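Local coordinates for FERM, RhoGEF and pleckstrin domain protein 2 (Danio rerio, PDB 6D21) that probably activates RAC1 as a guanine nucleotide exchange factor that links semaphorin signalling to actin remodelling, represented here by its FERM domain, at residues I104-D107 with L108-R112. Numbering follows the deposited sequence.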
ATOM      1  N   ILE A 104       0.926  -3.561   6.328  1.00 18.69           N
ATOM      2  CA  ILE A 104       1.367  -4.924   6.006  1.00 15.26           C
ATOM      3  C   ILE A 104       0.305  -5.943   6.407  1.00 15.73           C
ATOM      4  O   ILE A 104       0.017  -6.892   5.678  1.00 21.40           O
ATOM      5  CB  ILE A 104       2.712  -5.237   6.724  1.00 21.51           C
ATOM      6  CG1 ILE A 104       3.810  -4.328   6.169  1.00 18.28           C
ATOM      7  CG2 ILE A 104       3.088  -6.696   6.540  1.00 20.57           C
ATOM      8  CD1 ILE A 104       4.997  -4.189   7.110  1.00 25.76           C
ATOM      9  N   LYS A 105      -0.252  -5.759   7.600  1.00 21.06           N
ATOM     10  CA  LYS A 105      -1.302  -6.643   8.086  1.00 20.94           C
ATOM     11  C   LYS A 105      -2.439  -6.691   7.061  1.00 19.47           C
ATOM     12  O   LYS A 105      -2.923  -7.768   6.699  1.00 19.45           O
ATOM     13  CB  LYS A 105      -1.808  -6.168   9.446  1.00 21.98           C
ATOM     14  CG  LYS A 105      -2.908  -7.034  10.046  1.00 28.50           C
ATOM     15  CD  LYS A 105      -3.138  -6.666  11.506  1.00 23.84           C
ATOM     16  CE  LYS A 105      -4.330  -7.432  12.079  1.00 38.28           C
ATOM     17  NZ  LYS A 105      -4.417  -7.135  13.531  1.00 56.39           N
ATOM     18  N   ARG A 106      -2.829  -5.520   6.564  1.00 20.04           N
ATOM     19  CA  ARG A 106      -3.879  -5.427   5.542  1.00 20.71           C
ATOM     20  C   ARG A 106      -3.522  -6.134   4.229  1.00 20.85           C
ATOM     21  O   ARG A 106      -4.343  -6.857   3.637  1.00 20.75           O
ATOM     22  CB  ARG A 106      -4.190  -3.957   5.235  1.00 22.25           C
ATOM     23  CG  ARG A 106      -5.386  -3.787   4.258  1.00 27.24           C
ATOM     24  CD  ARG A 106      -5.498  -2.352   3.764  1.00 22.53           C
ATOM     25  NE  ARG A 106      -6.094  -1.479   4.770  1.00 23.77           N
ATOM     26  CZ  ARG A 106      -6.129  -0.151   4.665  1.00 33.00           C
ATOM     27  NH1 ARG A 106      -5.586   0.447   3.609  1.00 16.90           N
ATOM     28  NH2 ARG A 106      -6.713   0.576   5.606  1.00 23.26           N
ATOM     29  N   ASP A 107      -2.315  -5.864   3.745  1.00 17.73           N
ATOM     30  CA  ASP A 107      -1.831  -6.416   2.487  1.00 22.57           C
ATOM     31  C   ASP A 107      -1.715  -7.932   2.567  1.00 23.60           C
ATOM     32  O   ASP A 107      -1.957  -8.640   1.589  1.00 20.46           O
ATOM     33  CB  ASP A 107      -0.461  -5.811   2.121  1.00 20.30           C
ATOM     34  CG  ASP A 107      -0.558  -4.333   1.695  1.00 37.86           C
ATOM     35  OD1 ASP A 107      -1.691  -3.814   1.583  1.00 46.62           O
ATOM     36  OD2 ASP A 107       0.502  -3.693   1.472  1.00 37.66           O
ATOM     37  N   LEU A 108      -1.337  -8.424   3.741  1.00 18.08           N
ATOM     38  CA  LEU A 108      -1.147  -9.868   3.945  1.00 20.11           C
ATOM     39  C   LEU A 108      -2.488 -10.569   3.845  1.00 28.39           C
ATOM     40  O   LEU A 108      -2.629 -11.592   3.186  1.00 29.31           O
ATOM     41  CB  LEU A 108      -0.506 -10.128   5.309  1.00 24.79           C
ATOM     42  CG  LEU A 108       0.126 -11.469   5.663  1.00 40.46           C
ATOM     43  CD1 LEU A 108       1.208 -11.890   4.651  1.00 28.78           C
ATOM     44  CD2 LEU A 108       0.685 -11.379   7.083  1.00 31.44           C
ATOM     45  N   LEU A 109      -3.489  -9.996   4.494  1.00 27.79           N
ATOM     46  CA  LEU A 109      -4.814 -10.595   4.478  1.00 28.05           C
ATOM     47  C   LEU A 109      -5.498 -10.498   3.113  1.00 34.75           C
ATOM     48  O   LEU A 109      -6.200 -11.428   2.713  1.00 33.10           O
ATOM     49  CB  LEU A 109      -5.700  -9.951   5.536  1.00 25.62           C
ATOM     50  CG  LEU A 109      -7.151 -10.433   5.550  1.00 38.14           C
ATOM     51  CD1 LEU A 109      -7.224 -11.930   5.789  1.00 39.57           C
ATOM     52  CD2 LEU A 109      -7.931  -9.669   6.612  1.00 46.86           C
ATOM     53  N   ASP A 110      -5.308  -9.402   2.381  1.00 29.27           N
ATOM     54  CA  ASP A 110      -6.076  -9.289   1.137  1.00 37.19           C
ATOM     55  C   ASP A 110      -5.261  -9.739  -0.071  1.00 39.59           C
ATOM     56  O   ASP A 110      -5.722  -9.652  -1.204  1.00 45.29           O
ATOM     57  CB  ASP A 110      -6.646  -7.864   0.949  1.00 38.38           C
ATOM     58  CG  ASP A 110      -5.591  -6.800   0.698  1.00 64.69           C
ATOM     59  OD1 ASP A 110      -4.443  -7.126   0.340  1.00 74.34           O
ATOM     60  OD2 ASP A 110      -5.934  -5.602   0.847  1.00 69.98           O
ATOM     61  N   GLY A 111      -4.049 -10.225   0.186  1.00 38.30           N
ATOM     62  CA  GLY A 111      -3.264 -10.914  -0.820  1.00 39.99           C
ATOM     63  C   GLY A 111      -2.386 -10.039  -1.689  1.00 38.75           C
ATOM     64  O   GLY A 111      -1.750 -10.532  -2.620  1.00 37.91           O
ATOM     65  N   ARG A 112      -2.341  -8.743  -1.400  1.00 31.60           N
ATOM     66  CA  ARG A 112      -1.420  -7.872  -2.114  1.00 41.16           C
ATOM     67  C   ARG A 112       0.004  -8.322  -1.816  1.00 41.48           C
ATOM     68  O   ARG A 112       0.842  -8.441  -2.710  1.00 44.50           O
ATOM     69  CB  ARG A 112      -1.613  -6.409  -1.718  1.00 40.58           C
ATOM     70  CG  ARG A 112      -2.985  -5.855  -2.035  1.00 47.22           C
ATOM     71  CD  ARG A 112      -2.917  -4.378  -2.346  1.00 48.76           C
ATOM     72  NE  ARG A 112      -2.853  -4.137  -3.782  1.00 57.83           N
ATOM     73  CZ  ARG A 112      -3.851  -3.625  -4.492  1.00 70.18           C
ATOM     74  NH1 ARG A 112      -4.977  -3.277  -3.886  1.00 80.82           N
ATOM     75  NH2 ARG A 112      -3.720  -3.446  -5.802  1.00 68.52           N
TER
HETATM   76  O   HOH W   1      -4.058  -3.192   0.645  1.00 47.92           O
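Asp107 and Asp110 face each other through a water at the C-terminal end of helix 94-110, in the central, helical lobe of the FERM domain. The water donates a hydrogen bond to each carboxylate, lying 2.6 Å from Asp107 OD1 and 3.1 Å from Asp110 OD2, and so bridges two like charges whose OD1 atoms stand 4.5 Å apart. Asp110 reaches back over its own helix end because CG sits between the backbone N and the carbonyl carbon (chi1 68°). This turn leaves OD2 beside the water and aims Asp110 OD1 at Arg112 N, which donates to it over 3.2 Å, nearly along the C-O axis, in an Asx turn. Beneath, the final turn is held by Leu108 N on Ile104 O (2.8 Å) and Asp110 N on Arg106 O (3.0 Å), with a weak, bent Gly111 N to Asp107 O bond (123°). Gly111 then leaves helical geometry with positive phi, and Arg112 comes round the end to bring its CB to 4.1 Å from Asp107 CB, the two side chains crossing at an angle, before its bent chain leads off.

Farther out, Asp107 OD2 forms a salt bridge with Arg192 and OD1 also accepts from Gln103, which hold the buried carboxylate in place. Arg106 extends toward strand 76-81 of the ubiquitin-like lobe, bonding Ser80 OG and Leu79 O, while Ile104 packs on helix 172-183. The shared water probably eases the repulsion between the aspartates; Arg192 would favour an ionised Asp107, and solvent exposure with the Arg112 N-H a charged Asp110.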